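Local coordinates for LupI (Flavobacterium sp. YS-80-122, PDB 6IY4), which probably inhibits metalloendopeptidases, perhaps including a cold-active marine protease, as a small beta-barrel protein of the Inh family, at residues Tyr13-Gly16 and Ala17-Asp20; Ala34-Ser37 and Cys38-Ala41. All coordinates share one frame; numbering follows the deposited sequence.

Contact 1: Tyr13-Gly16 and Ala17-Asp20; sequences YVQG and AEQD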
ATOM      1  N   TYR A  13      -2.114   6.593  -4.457  1.00 18.79           N
ATOM      2  CA  TYR A  13      -2.091   8.069  -4.523  1.00 18.81           C
ATOM      3  C   TYR A  13      -2.502   8.648  -3.178  1.00 20.71           C
ATOM      4  O   TYR A  13      -3.208   7.977  -2.399  1.00 21.72           O
ATOM      5  CB  TYR A  13      -2.983   8.582  -5.644  1.00 20.41           C
ATOM      6  CG  TYR A  13      -4.449   8.279  -5.526  1.00 22.33           C
ATOM      7  CD1 TYR A  13      -4.949   7.100  -6.024  1.00 26.03           C
ATOM      8  CD2 TYR A  13      -5.316   9.162  -4.930  1.00 26.47           C
ATOM      9  CE1 TYR A  13      -6.301   6.810  -5.934  1.00 27.40           C
ATOM     10  CE2 TYR A  13      -6.668   8.879  -4.816  1.00 27.87           C
ATOM     11  CZ  TYR A  13      -7.158   7.716  -5.355  1.00 29.56           C
ATOM     12  OH  TYR A  13      -8.483   7.402  -5.276  1.00 34.19           O
ATOM     13  N   VAL A  14      -2.120   9.879  -2.948  1.00 22.14           N
ATOM     14  CA  VAL A  14      -2.546  10.611  -1.741  1.00 23.24           C
ATOM     15  C   VAL A  14      -3.860  11.315  -2.106  1.00 25.67           C
ATOM     16  O   VAL A  14      -3.965  12.006  -3.163  1.00 24.41           O
ATOM     17  CB  VAL A  14      -1.480  11.615  -1.272  1.00 24.13           C
ATOM     18  CG1 VAL A  14      -2.003  12.491  -0.145  1.00 27.67           C
ATOM     19  CG2 VAL A  14      -0.186  10.952  -0.841  1.00 26.45           C
ATOM     20  N   GLN A  15      -4.857  11.149  -1.262  1.00 21.89           N
ATOM     21  CA  GLN A  15      -6.177  11.761  -1.485  1.00 24.68           C
ATOM     22  C   GLN A  15      -5.988  13.265  -1.670  1.00 24.61           C
ATOM     23  O   GLN A  15      -5.239  13.848  -0.854  1.00 26.52           O
ATOM     24  CB  GLN A  15      -7.100  11.530  -0.297  1.00 27.15           C
ATOM     25  CG  GLN A  15      -8.531  11.938  -0.561  1.00 30.87           C
ATOM     26  CD  GLN A  15      -9.354  10.678  -0.655  1.00 40.50           C
ATOM     27  OE1 GLN A  15      -9.780  10.092   0.354  1.00 41.72           O
ATOM     28  NE2 GLN A  15      -9.492  10.201  -1.875  1.00 39.82           N
ATOM     29  N   GLY A  16      -6.615  13.802  -2.727  1.00 26.89           N
ATOM     30  CA  GLY A  16      -6.496  15.220  -3.099  1.00 31.27           C
ATOM     31  C   GLY A  16      -5.396  15.419  -4.124  1.00 33.31           C
ATOM     32  O   GLY A  16      -5.324  16.506  -4.721  1.00 32.51           O
ATOM     33  N   ALA A  17      -4.563  14.404  -4.341  1.00 27.95           N
ATOM     34  CA  ALA A  17      -3.427  14.469  -5.291  1.00 27.94           C
ATOM     35  C   ALA A  17      -3.478  13.258  -6.231  1.00 26.03           C
ATOM     36  O   ALA A  17      -2.406  12.718  -6.530  1.00 25.84           O
ATOM     37  CB  ALA A  17      -2.114  14.562  -4.552  1.00 28.50           C
ATOM     38  N   GLU A  18      -4.663  12.938  -6.752  1.00 28.68           N
ATOM     39  CA  GLU A  18      -4.931  11.779  -7.647  1.00 27.52           C
ATOM     40  C   GLU A  18      -4.073  11.871  -8.915  1.00 28.26           C
ATOM     41  O   GLU A  18      -3.737  10.803  -9.495  1.00 28.48           O
ATOM     42  CB  GLU A  18      -6.402  11.707  -8.083  1.00 32.97           C
ATOM     43  CG  GLU A  18      -7.377  11.446  -6.955  1.00 39.92           C
ATOM     44  CD  GLU A  18      -7.551  12.550  -5.914  1.00 45.11           C
ATOM     45  OE1 GLU A  18      -7.344  13.753  -6.270  1.00 45.90           O
ATOM     46  OE2 GLU A  18      -7.893  12.210  -4.744  1.00 40.25           O
ATOM     47  N   GLN A  19      -3.734  13.073  -9.376  1.00 28.37           N
ATOM     48  CA  GLN A  19      -2.913  13.229 -10.611  1.00 29.61           C
ATOM     49  C   GLN A  19      -1.505  12.652 -10.429  1.00 27.58           C
ATOM     50  O   GLN A  19      -0.840  12.435 -11.471  1.00 30.21           O
ATOM     51  CB  GLN A  19      -2.789  14.692 -11.056  1.00 30.74           C
ATOM     52  CG  GLN A  19      -2.037  15.595 -10.087  1.00 33.63           C
ATOM     53  CD  GLN A  19      -2.741  15.977  -8.802  1.00 37.16           C
ATOM     54  OE1 GLN A  19      -3.911  15.668  -8.586  1.00 39.65           O
ATOM     55  NE2 GLN A  19      -2.016  16.666  -7.932  1.00 43.26           N
ATOM     56  N   ASP A  20      -1.029  12.502  -9.195  1.00 24.33           N
ATOM     57  CA  ASP A  20       0.309  11.973  -8.844  1.00 25.35           C
ATOM     58  C   ASP A  20       0.099  10.528  -8.344  1.00 26.56           C
ATOM     59  O   ASP A  20       0.076  10.298  -7.120  1.00 31.22           O
ATOM     60  CB  ASP A  20       1.021  12.882  -7.844  1.00 28.50           C
ATOM     61  CG  ASP A  20       2.404  12.376  -7.500  1.00 32.30           C
ATOM     62  OD1 ASP A  20       2.878  11.452  -8.218  1.00 32.47           O
ATOM     63  OD2 ASP A  20       2.978  12.869  -6.491  1.00 33.10           O
TER
HETATM   64  O   HOH W   1      -0.698  11.473  -4.915  1.00 25.74           O

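Contact 2: Ala34-Ser37 and Cys38-Ala41; sequences AQVS and CLQA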
ATOM      1  N   ALA A  34       9.631  -2.928  -8.341  1.00 26.55           N
ATOM      2  CA  ALA A  34      10.586  -1.836  -8.053  1.00 29.71           C
ATOM      3  C   ALA A  34       9.888  -0.477  -7.961  1.00 28.02           C
ATOM      4  O   ALA A  34      10.435   0.423  -7.265  1.00 30.15           O
ATOM      5  CB  ALA A  34      11.637  -1.828  -9.139  1.00 31.85           C
ATOM      6  N   GLN A  35       8.734  -0.348  -8.621  1.00 28.92           N
ATOM      7  CA  GLN A  35       7.910   0.876  -8.713  1.00 28.61           C
ATOM      8  C   GLN A  35       7.515   1.329  -7.301  1.00 28.77           C
ATOM      9  O   GLN A  35       7.196   2.538  -7.157  1.00 29.00           O
ATOM     10  CB  GLN A  35       6.678   0.644  -9.583  1.00 32.24           C
ATOM     11  CG  GLN A  35       6.968   0.683 -11.076  1.00 32.81           C
ATOM     12  CD  GLN A  35       7.609  -0.570 -11.600  1.00 36.67           C
ATOM     13  OE1 GLN A  35       7.555  -1.616 -10.970  1.00 37.22           O
ATOM     14  NE2 GLN A  35       8.177  -0.479 -12.796  1.00 37.40           N
ATOM     15  N   VAL A  36       7.593   0.453  -6.279  1.00 25.96           N
ATOM     16  CA  VAL A  36       7.233   0.810  -4.876  1.00 27.01           C
ATOM     17  C   VAL A  36       8.107   1.972  -4.366  1.00 28.24           C
ATOM     18  O   VAL A  36       7.708   2.614  -3.367  1.00 29.06           O
ATOM     19  CB  VAL A  36       7.353  -0.398  -3.936  1.00 27.22           C
ATOM     20  CG1 VAL A  36       8.792  -0.806  -3.698  1.00 28.92           C
ATOM     21  CG2 VAL A  36       6.635  -0.158  -2.626  1.00 27.26           C
ATOM     22  N   SER A  37       9.255   2.217  -5.008  1.00 30.16           N
ATOM     23  CA  SER A  37      10.131   3.392  -4.747  1.00 34.28           C
ATOM     24  C   SER A  37       9.298   4.674  -4.602  1.00 31.14           C
ATOM     25  O   SER A  37       9.664   5.526  -3.780  1.00 33.11           O
ATOM     26  CB  SER A  37      11.173   3.519  -5.839  1.00 34.63           C
ATOM     27  OG  SER A  37      10.612   4.082  -7.020  1.00 40.23           O
ATOM     28  N   CYS A  38       8.180   4.794  -5.327  1.00 31.26           N
ATOM     29  CA  CYS A  38       7.348   6.022  -5.341  1.00 30.40           C
ATOM     30  C   CYS A  38       6.769   6.321  -3.963  1.00 30.49           C
ATOM     31  O   CYS A  38       6.531   7.496  -3.653  1.00 31.35           O
ATOM     32  CB  CYS A  38       6.169   5.929  -6.292  1.00 30.65           C
ATOM     33  SG  CYS A  38       5.013   4.585  -5.887  1.00 35.95           S
ATOM     34  N   LEU A  39       6.575   5.314  -3.124  1.00 30.12           N
ATOM     35  CA  LEU A  39       5.937   5.539  -1.802  1.00 29.18           C
ATOM     36  C   LEU A  39       6.889   6.271  -0.865  1.00 30.28           C
ATOM     37  O   LEU A  39       6.387   6.824   0.122  1.00 28.69           O
ATOM     38  CB  LEU A  39       5.501   4.208  -1.185  1.00 27.61           C
ATOM     39  CG  LEU A  39       4.524   3.377  -2.014  1.00 29.95           C
ATOM     40  CD1 LEU A  39       4.089   2.139  -1.224  1.00 32.68           C
ATOM     41  CD2 LEU A  39       3.292   4.167  -2.424  1.00 32.28           C
ATOM     42  N   GLN A  40       8.182   6.347  -1.191  1.00 29.76           N
ATOM     43  CA  GLN A  40       9.195   7.130  -0.422  1.00 34.68           C
ATOM     44  C   GLN A  40       8.760   8.599  -0.321  1.00 32.06           C
ATOM     45  O   GLN A  40       9.028   9.238   0.671  1.00 34.33           O
ATOM     46  CB  GLN A  40      10.562   7.012  -1.114  1.00 35.76           C
ATOM     47  CG  GLN A  40      11.717   7.739  -0.415  1.00 40.54           C
ATOM     48  CD  GLN A  40      11.956   9.158  -0.893  1.00 40.45           C
ATOM     49  OE1 GLN A  40      11.286   9.674  -1.782  1.00 38.59           O
ATOM     50  NE2 GLN A  40      12.950   9.795  -0.306  1.00 47.15           N
ATOM     51  N   ALA A  41       8.090   9.126  -1.327  1.00 34.18           N
ATOM     52  CA  ALA A  41       7.633  10.531  -1.326  1.00 31.76           C
ATOM     53  C   ALA A  41       6.559  10.717  -0.258  1.00 30.09           C
ATOM     54  O   ALA A  41       6.328  11.881   0.173  1.00 33.47           O
ATOM     55  CB  ALA A  41       7.100  10.896  -2.683  1.00 36.54           C
TER

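Contact 1: Tyr13-Gly16 and Ala17-Asp20
Ala17 N reaches back to Val14 O at 2.7 Å, closing a type II beta turn from Val14 to Ala17, while the carboxylate of Glu18 folds over the same turn and takes the amide of Gly16 at 2.9 Å from Gly16 N to Glu18 OE2. That second bond is fairly straight (163° at the hydrogen) and meets OE2 on its syn side, though clearly out of the carboxylate plane. The bend in the Glu18 chain at chi2 (68°) turns the acid back toward Gly16.

The loop is the hairpin connection between strands 8-14 and 22-26 of the antiparallel sheet. Its other half is a type I turn from Ala17 to Asp20, where Asp20 N bonds to Ala17 O. A bridging water joins the two halves: it accepts from Val14 N and donates to Ala17 O and Asp20 O, the last at 2.6 Å.

Apolar packing comes chiefly from Tyr13, whose CE2 lies 3.4 Å from Glu18 CG, with the ring and carboxylate planes 66° apart. Tyr13 OH is hydrogen-bonded to Gln91 OE1 on strand 86-92. Replacing Tyr13 by an alanine removes the ring beside Glu18 CG and would probably leave Gln91 OE1 without its hydroxyl partner and the acid freer to swing off Gly16 N. At the turn itself, Val14 CB and Ala17 CB are a loose 4.5 Å apart.

Contact 2: Ala34-Ser37 and Cys38-Ala41
Cys38 lies within one turn of Gln35 and Ser37 in a 3-10 helix that runs without a break through residues 34-41, in the long connection between strands 22-26 and 49-53. The i to i+3 bonding of this helix type links its two halves. Cys38 N donates to Gln35 O at 3.1 Å in an almost straight bond (175° at the hydrogen), yet the amide approaches the oxygen from above the carbonyl plane. The Cys38 sulfur lies off the oxygen end of the same carbonyl, SG 3.3 Å from Gln35 O; with chi1 at 61°, SG sits between the cysteine's own N and C. From there the sulfur forms the disulfide with Cys22, which ties the helix covalently to strand 22-26; Cys38 also packs on Val24 of that strand.

Ser37 contributes mainly through its backbone. Its carbonyl accepts from Gln40 N, again from above the plane, and Gln40 CB rests 3.2 Å from Ser37 O. The Ser37 hydroxyl lies near the amide of Cys38, but the angle is too poor for a hydrogen bond.

Val36 supplies the apolar part of the contact, on the side of the helix that meets the sheet and the following loop: Val36 touches Val24, and the buried Leu39 touches Pro47. Leu39 N closes the turn to Val36 O at 2.9 Å. The two side chains cross at about a right angle. One methyl of Val36 is directed at Leu39 because CG2 stands anti to the valine backbone N, and it is this branch that meets the leucine, with Val36 CG2 3.7 Å from Leu39 CD1.

Overall arrangement
Contacts 1 and 2 follow one another along the chain, the 13-20 hairpin loop closing before the 34-41 helix opens. Their centres are 14 Å apart and their nearest atoms about 6 Å, so they do not touch directly. Strand 22-26, an outermost strand of the sheet, lies between them in sequence: contact 1 leads into it, and the disulfide from contact 2 returns to its first residue, Cys22, two positions after Asp20. Trp42, just beyond the helix, reaches Val14 and Asp20 of the loop. Contact 1 lies about 14 Å from the centre of the chain and contact 2 about 10 Å.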